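Local coordinates for protein RNA silencing suppressor p19 (Tomato bushy stunt virus, PDB 4J39) that suppresses RNA silencing, probably by binding siRNA duplexes as a homodimer that acts as a molecular caliper selecting them by length, at residues I92-V97 and L122-P127; E39-F43 and S67-V73. All blocks are in the same frame, centred on the assembly; numbering follows the deposited sequence.

Contact 1: I92-V97 and L122-P127. With SO4 (sulfate ion), chain F; nucleotides of chain B.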
loop_
_atom_site.group_PDB
_atom_site.type_symbol
_atom_site.label_atom_id
_atom_site.label_comp_id
_atom_site.label_asym_id
_atom_site.label_seq_id
_atom_site.Cartn_x
_atom_site.Cartn_y
_atom_site.Cartn_z
ATOM N N ILE A 92 -3.912 -4.228 4.770
ATOM C CA ILE A 92 -4.051 -3.907 6.135
ATOM C C ILE A 92 -4.910 -2.578 6.254
ATOM O O ILE A 92 -4.759 -1.686 5.375
ATOM C CB ILE A 92 -2.700 -3.682 6.867
ATOM C CG1 ILE A 92 -2.954 -3.442 8.340
ATOM C CG2 ILE A 92 -1.759 -2.744 6.070
ATOM C CD1 ILE A 92 -1.559 -3.470 9.143
ATOM N N ARG A 93 -5.814 -2.526 7.211
ATOM C CA ARG A 93 -6.595 -1.373 7.476
ATOM C C ARG A 93 -6.534 -0.998 8.970
ATOM O O ARG A 93 -6.720 -1.862 9.878
ATOM C CB ARG A 93 -8.031 -1.603 7.034
ATOM C CG ARG A 93 -8.912 -0.465 7.466
ATOM C CD ARG A 93 -10.006 -0.231 6.579
ATOM N NE ARG A 93 -10.824 0.925 6.993
ATOM C CZ ARG A 93 -11.846 1.383 6.288
ATOM N NH1 ARG A 93 -12.158 0.795 5.138
ATOM N NH2 ARG A 93 -12.582 2.387 6.732
ATOM N N PHE A 94 -6.202 0.281 9.212
ATOM C CA PHE A 94 -6.133 0.796 10.572
ATOM C C PHE A 94 -6.515 2.291 10.566
ATOM O O PHE A 94 -5.994 3.051 9.724
ATOM C CB PHE A 94 -4.721 0.572 11.104
ATOM C CG PHE A 94 -4.549 0.959 12.523
ATOM C CD1 PHE A 94 -5.368 0.473 13.535
ATOM C CD2 PHE A 94 -3.485 1.859 12.867
ATOM C CE1 PHE A 94 -5.139 0.832 14.904
ATOM C CE2 PHE A 94 -3.312 2.251 14.179
ATOM C CZ PHE A 94 -4.098 1.743 15.174
ATOM N N ARG A 95 -7.465 2.676 11.407
ATOM C CA ARG A 95 -7.782 4.128 11.600
ATOM C C ARG A 95 -8.136 4.851 10.270
ATOM O O ARG A 95 -7.648 5.941 9.961
ATOM C CB ARG A 95 -6.594 4.823 12.241
ATOM C CG ARG A 95 -6.325 4.318 13.690
ATOM C CD ARG A 95 -5.028 4.920 14.210
ATOM N NE ARG A 95 -5.085 6.373 14.219
ATOM C CZ ARG A 95 -4.040 7.202 14.133
ATOM N NH1 ARG A 95 -2.774 6.729 14.004
ATOM N NH2 ARG A 95 -4.274 8.535 14.179
ATOM N N GLY A 96 -8.968 4.203 9.458
ATOM C CA GLY A 96 -9.481 4.846 8.287
ATOM C C GLY A 96 -8.612 4.702 7.031
ATOM O O GLY A 96 -9.004 5.094 5.920
ATOM N N VAL A 97 -7.380 4.161 7.177
ATOM C CA VAL A 97 -6.503 4.037 6.046
ATOM C C VAL A 97 -6.175 2.562 5.743
ATOM O O VAL A 97 -5.881 1.794 6.671
ATOM C CB VAL A 97 -5.175 4.941 6.083
ATOM C CG1 VAL A 97 -5.092 6.133 7.187
ATOM C CG2 VAL A 97 -3.969 4.413 5.344
ATOM N N LEU A 122 2.102 2.027 9.104
ATOM C CA LEU A 122 0.715 2.333 9.429
ATOM C C LEU A 122 0.373 2.274 10.903
ATOM O O LEU A 122 -0.322 3.132 11.481
ATOM C CB LEU A 122 -0.230 1.355 8.623
ATOM C CG LEU A 122 -1.682 1.654 8.760
ATOM C CD1 LEU A 122 -2.125 3.158 8.448
ATOM C CD2 LEU A 122 -2.573 0.651 7.878
ATOM N N LEU A 123 0.877 1.227 11.555
ATOM C CA LEU A 123 0.613 0.987 12.956
ATOM C C LEU A 123 1.356 2.047 13.844
ATOM O O LEU A 123 0.878 2.365 14.916
ATOM C CB LEU A 123 0.975 -0.454 13.323
ATOM C CG LEU A 123 0.134 -1.551 12.637
ATOM C CD1 LEU A 123 0.672 -3.018 13.140
ATOM C CD2 LEU A 123 -1.349 -1.293 12.903
ATOM N N GLN A 124 2.357 2.676 13.285
ATOM C CA GLN A 124 3.119 3.704 14.070
ATOM C C GLN A 124 2.764 5.140 13.704
ATOM O O GLN A 124 3.370 6.083 14.284
ATOM C CB GLN A 124 4.579 3.565 13.852
ATOM C CG GLN A 124 5.177 2.262 14.304
ATOM C CD GLN A 124 6.677 2.193 14.164
ATOM O OE1 GLN A 124 7.387 2.048 15.178
ATOM N NE2 GLN A 124 7.176 2.314 12.948
ATOM N N LEU A 125 1.832 5.321 12.791
ATOM C CA LEU A 125 1.517 6.659 12.295
ATOM C C LEU A 125 1.012 7.499 13.471
ATOM O O LEU A 125 0.171 7.046 14.240
ATOM C CB LEU A 125 0.400 6.585 11.268
ATOM C CG LEU A 125 0.316 7.415 9.957
ATOM C CD1 LEU A 125 -1.232 7.619 9.674
ATOM C CD2 LEU A 125 1.251 8.705 9.865
ATOM N N ALA A 126 1.499 8.738 13.570
ATOM C CA ALA A 126 1.136 9.615 14.696
ATOM C C ALA A 126 -0.386 9.894 14.777
ATOM O O ALA A 126 -1.122 9.792 13.762
ATOM C CB ALA A 126 1.989 10.937 14.673
ATOM N N PRO A 127 -0.876 10.220 16.000
ATOM C CA PRO A 127 -2.327 10.500 16.194
ATOM C C PRO A 127 -2.911 11.503 15.158
ATOM O O PRO A 127 -2.160 12.242 14.497
ATOM C CB PRO A 127 -2.385 11.096 17.622
ATOM C CG PRO A 127 -0.917 11.586 17.919
ATOM C CD PRO A 127 -0.076 10.539 17.207
ATOM O OXT PRO A 127 -4.136 11.636 14.943
HETATM S S SO4 F . -12.083 2.466 10.094
HETATM O O1 SO4 F . -10.677 1.896 9.851
HETATM O O2 SO4 F . -12.569 3.544 9.210
HETATM O O3 SO4 F . -13.154 1.450 9.997
HETATM O O4 SO4 F . -12.038 3.078 11.420
ATOM P P G B 13 -13.577 3.344 3.144
ATOM O OP1 G B 13 -13.158 4.181 4.325
ATOM O OP2 G B 13 -14.234 2.038 3.342
ATOM O "O5'" G B 13 -14.547 4.258 2.253
ATOM C "C5'" G B 13 -14.178 5.581 1.945
ATOM C "C4'" G B 13 -15.171 6.201 0.991
ATOM O "O4'" G B 13 -15.052 5.515 -0.257
ATOM C "C3'" G B 13 -16.672 6.051 1.320
ATOM O "O3'" G B 13 -17.037 7.053 2.278
ATOM C "C2'" G B 13 -17.299 6.289 -0.035
ATOM O "O2'" G B 13 -17.248 7.620 -0.450
ATOM C "C1'" G B 13 -16.339 5.465 -0.872
ATOM N N9 G B 13 -16.685 4.072 -1.035
ATOM C C8 G B 13 -16.184 2.985 -0.399
ATOM N N7 G B 13 -16.693 1.834 -0.812
ATOM C C5 G B 13 -17.652 2.231 -1.736
ATOM C C6 G B 13 -18.617 1.460 -2.512
ATOM O O6 G B 13 -18.770 0.242 -2.558
ATOM N N1 G B 13 -19.460 2.254 -3.349
ATOM C C2 G B 13 -19.432 3.620 -3.405
ATOM N N2 G B 13 -20.343 4.208 -4.234
ATOM N N3 G B 13 -18.563 4.370 -2.675
ATOM C C4 G B 13 -17.673 3.594 -1.884
ATOM P P U B 12 -11.011 -1.682 2.367
ATOM O OP1 U B 12 -10.569 -1.472 3.784
ATOM O OP2 U B 12 -12.115 -2.582 2.296
ATOM O "O5'" U B 12 -11.322 -0.312 1.631
ATOM C "C5'" U B 12 -10.330 0.754 1.622
ATOM C "C4'" U B 12 -10.782 1.943 0.818
ATOM O "O4'" U B 12 -10.949 1.489 -0.548
ATOM C "C3'" U B 12 -12.189 2.457 1.130
ATOM O "O3'" U B 12 -12.269 3.302 2.238
ATOM C "C2'" U B 12 -12.462 3.260 -0.126
ATOM O "O2'" U B 12 -11.677 4.432 -0.268
ATOM C "C1'" U B 12 -12.001 2.233 -1.131
ATOM N N1 U B 12 -12.967 1.203 -1.593
ATOM C C2 U B 12 -13.843 1.583 -2.570
ATOM O O2 U B 12 -13.931 2.725 -2.962
ATOM N N3 U B 12 -14.678 0.573 -3.025
ATOM C C4 U B 12 -14.766 -0.751 -2.666
ATOM O O4 U B 12 -15.581 -1.479 -3.272
ATOM C C5 U B 12 -13.799 -1.104 -1.640
ATOM C C6 U B 12 -12.970 -0.123 -1.158
#

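Contact 2: E39-F43 and S67-V73. With SO4 (sulfate ion), chain E.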
loop_
_atom_site.group_PDB
_atom_site.type_symbol
_atom_site.label_atom_id
_atom_site.label_comp_id
_atom_site.label_asym_id
_atom_site.label_seq_id
_atom_site.Cartn_x
_atom_site.Cartn_y
_atom_site.Cartn_z
ATOM N N GLU A 39 -6.013 -7.393 8.753
ATOM C CA GLU A 39 -5.075 -7.578 7.736
ATOM C C GLU A 39 -5.501 -8.881 7.031
ATOM O O GLU A 39 -6.276 -9.643 7.646
ATOM C CB GLU A 39 -3.577 -7.774 8.244
ATOM C CG GLU A 39 -3.341 -8.918 9.269
ATOM C CD GLU A 39 -1.909 -9.049 9.833
ATOM O OE1 GLU A 39 -1.841 -9.826 10.780
ATOM O OE2 GLU A 39 -1.025 -8.376 9.269
ATOM N N SER A 40 -5.043 -9.020 5.843
ATOM C CA SER A 40 -5.336 -10.200 5.004
ATOM C C SER A 40 -4.280 -10.526 3.987
ATOM O O SER A 40 -3.529 -9.675 3.516
ATOM C CB SER A 40 -6.712 -9.960 4.353
ATOM O OG SER A 40 -6.580 -8.987 3.401
ATOM N N TRP A 41 -4.150 -11.821 3.642
ATOM C CA TRP A 41 -3.312 -12.300 2.624
ATOM C C TRP A 41 -4.154 -13.166 1.648
ATOM O O TRP A 41 -4.940 -13.990 2.123
ATOM C CB TRP A 41 -2.250 -13.179 3.111
ATOM C CG TRP A 41 -0.895 -12.509 3.586
ATOM C CD1 TRP A 41 -0.496 -12.288 4.848
ATOM C CD2 TRP A 41 0.111 -12.033 2.734
ATOM N NE1 TRP A 41 0.719 -11.712 4.831
ATOM C CE2 TRP A 41 1.120 -11.486 3.552
ATOM C CE3 TRP A 41 0.247 -11.941 1.371
ATOM C CZ2 TRP A 41 2.209 -10.940 3.008
ATOM C CZ3 TRP A 41 1.345 -11.329 0.826
ATOM C CH2 TRP A 41 2.340 -10.856 1.690
ATOM N N GLY A 42 -4.032 -12.818 0.387
ATOM C CA GLY A 42 -4.732 -13.477 -0.725
ATOM C C GLY A 42 -3.731 -14.064 -1.683
ATOM O O GLY A 42 -2.767 -13.405 -2.111
ATOM N N PHE A 43 -3.992 -15.345 -2.086
ATOM C CA PHE A 43 -3.221 -16.087 -3.062
ATOM C C PHE A 43 -4.146 -16.719 -4.089
ATOM O O PHE A 43 -4.935 -17.601 -3.733
ATOM C CB PHE A 43 -2.329 -17.159 -2.457
ATOM C CG PHE A 43 -1.623 -16.738 -1.167
ATOM C CD1 PHE A 43 -1.976 -17.288 0.037
ATOM C CD2 PHE A 43 -0.616 -15.790 -1.216
ATOM C CE1 PHE A 43 -1.382 -16.853 1.261
ATOM C CE2 PHE A 43 0.028 -15.360 -0.014
ATOM C CZ PHE A 43 -0.324 -15.911 1.193
ATOM N N SER A 67 2.699 -11.625 13.506
ATOM C CA SER A 67 1.488 -12.448 13.040
ATOM C C SER A 67 1.753 -13.186 11.735
ATOM O O SER A 67 1.032 -14.174 11.379
ATOM C CB SER A 67 0.254 -11.551 12.953
ATOM O OG SER A 67 0.392 -10.729 11.894
ATOM N N TRP A 68 2.767 -12.797 10.998
ATOM C CA TRP A 68 3.254 -13.450 9.818
ATOM C C TRP A 68 4.663 -13.096 9.503
ATOM O O TRP A 68 5.132 -12.033 9.882
ATOM C CB TRP A 68 2.301 -13.223 8.584
ATOM C CG TRP A 68 2.182 -11.777 8.164
ATOM C CD1 TRP A 68 1.232 -10.896 8.574
ATOM C CD2 TRP A 68 3.074 -11.085 7.333
ATOM N NE1 TRP A 68 1.477 -9.661 7.984
ATOM C CE2 TRP A 68 2.616 -9.725 7.240
ATOM C CE3 TRP A 68 4.177 -11.445 6.590
ATOM C CZ2 TRP A 68 3.305 -8.767 6.440
ATOM C CZ3 TRP A 68 4.841 -10.546 5.828
ATOM C CH2 TRP A 68 4.397 -9.209 5.747
ATOM N N THR A 69 5.367 -13.979 8.775
ATOM C CA THR A 69 6.737 -13.748 8.352
ATOM C C THR A 69 6.855 -14.057 6.868
ATOM O O THR A 69 5.919 -14.711 6.232
ATOM C CB THR A 69 7.682 -14.627 9.188
ATOM O OG1 THR A 69 7.358 -15.978 8.797
ATOM C CG2 THR A 69 7.581 -14.467 10.685
ATOM N N GLY A 70 7.938 -13.723 6.236
ATOM C CA GLY A 70 8.188 -14.087 4.830
ATOM C C GLY A 70 8.091 -15.631 4.676
ATOM O O GLY A 70 7.451 -16.145 3.681
ATOM N N ASP A 71 8.666 -16.318 5.652
ATOM C CA ASP A 71 8.604 -17.797 5.623
ATOM C C ASP A 71 7.185 -18.356 5.765
ATOM O O ASP A 71 6.775 -19.284 5.006
ATOM C CB ASP A 71 9.490 -18.420 6.662
ATOM C CG ASP A 71 11.019 -18.276 6.344
ATOM O OD1 ASP A 71 11.765 -18.651 7.279
ATOM O OD2 ASP A 71 11.416 -17.878 5.234
ATOM N N SER A 72 6.414 -17.884 6.751
ATOM C CA SER A 72 4.997 -18.368 6.965
ATOM C C SER A 72 4.196 -18.010 5.735
ATOM O O SER A 72 3.352 -18.824 5.249
ATOM C CB SER A 72 4.351 -17.885 8.238
ATOM O OG SER A 72 3.977 -16.498 8.154
ATOM N N VAL A 73 4.410 -16.834 5.107
ATOM C CA VAL A 73 3.665 -16.486 3.932
ATOM C C VAL A 73 4.066 -17.402 2.729
ATOM O O VAL A 73 3.182 -17.895 1.942
ATOM C CB VAL A 73 3.759 -14.969 3.529
ATOM C CG1 VAL A 73 3.378 -14.738 2.071
ATOM C CG2 VAL A 73 3.050 -14.169 4.629
HETATM S S SO4 E . 9.536 -10.492 6.795
HETATM O O1 SO4 E . 10.881 -10.063 7.202
HETATM O O2 SO4 E . 9.447 -10.271 5.300
HETATM O O3 SO4 E . 9.398 -11.846 7.365
HETATM O O4 SO4 E . 8.469 -9.778 7.478
#

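Contact 1: I92-V97 and L122-P127
A type I' turn joins strands 87-94 and 97-104 in a beta hairpin, with Phe94 N donating to Val97 O (3.0 Å) and Val97 N to Phe94 O (3.1 Å). Arg95 reaches to the C-terminal tail: its NH1 donates to Leu125 O (3.0 Å), NH1 and NH2 bond weakly to Ala126 O (3.5 and 3.4 Å), and NH2 salt-bridges OXT of poorly ordered Pro127 (3.2 Å), while NE pairs with Asp32. Next to these, Leu122 packs against Ile92, Phe94 and Val97, and Leu123 CD2 makes a CH-pi contact with the Phe94 ring. Arg93 points away, NH1 donating to U12 OP1 (3.1 Å) and G13 OP2 (3.0 Å) of the RNA and NH2 weakly to G13 OP1 (3.1 Å); a sulfate (probably from crystallisation) accepts at O1 from Arg93 NE (3.0 Å) and Gly96 N (2.9 Å) and at O2 from Arg93 NH2 (2.7 Å). The end of helix 108-124 packs against the hairpin, Leu123 also touching helix 58-65 and Leu122 Met114 of the second subunit.

Contact 2: E39-F43 and S67-V73
Residues 67-73 run from a buried polar link out to a capped helix start and back to the core over strand 36-43. Ser67 OG donates to Glu39 OE1 at 2.7 Å. Next, Trp68 NE1 makes a weak hydrogen bond to Glu39 OE2 (3.1 Å), an oxygen that also pairs with Tyr90 and Lys119, so the buried carboxylate is well satisfied. The Trp68 indole offers its face to the edge of Trp41 in a T-shaped stack, the five-membered ring centroids 4.6 Å apart and the planes at 88°. Thr69 turns away, N-caps the following helix and forms a capping box with Ser72: Ser72 N donates to Thr69 OG1 (3.0 Å) and Thr69 N to Ser72 OG (2.9 Å). In the helix's first turn, Gly70 N donates to O3 of a sulfate, probably from the crystallisation liquor, at 2.6 Å. Val73 brings the helix back to the strand, placing CG2 over the face of Trp41, 3.7 Å from the centroid of its five-membered ring, and CG1 4.0 Å from Phe43 CZ. Capped at its start and with Val73 packed on Trp41 and Phe43, helix 70-78 covers one face of the antiparallel sheet, an alpha+beta arrangement of the p19 core whose opposite face receives the RNA.

Contacts 1 and 2 lie on one antiparallel sheet, in which strands 36-43 and 87-94 are neighbours; their centres are 19 Å apart and their nearest atoms about 4 Å, without touching. Along the chain they follow in series, contact 2 closing before contact 1 opens. Helix 108-124 connects them further: its last turn enters contact 1, while its Cys112, Ala115 and Lys119 pack on contact 2. Both reach the RNA from the strand side, through Arg93 on two phosphates in contact 1 and Ser40 beside another in contact 2, whose nearest atom is about 4 Å from the nucleic acid. Contact 1 additionally meets the second subunit, whereas contact 2 stays within one protein chain.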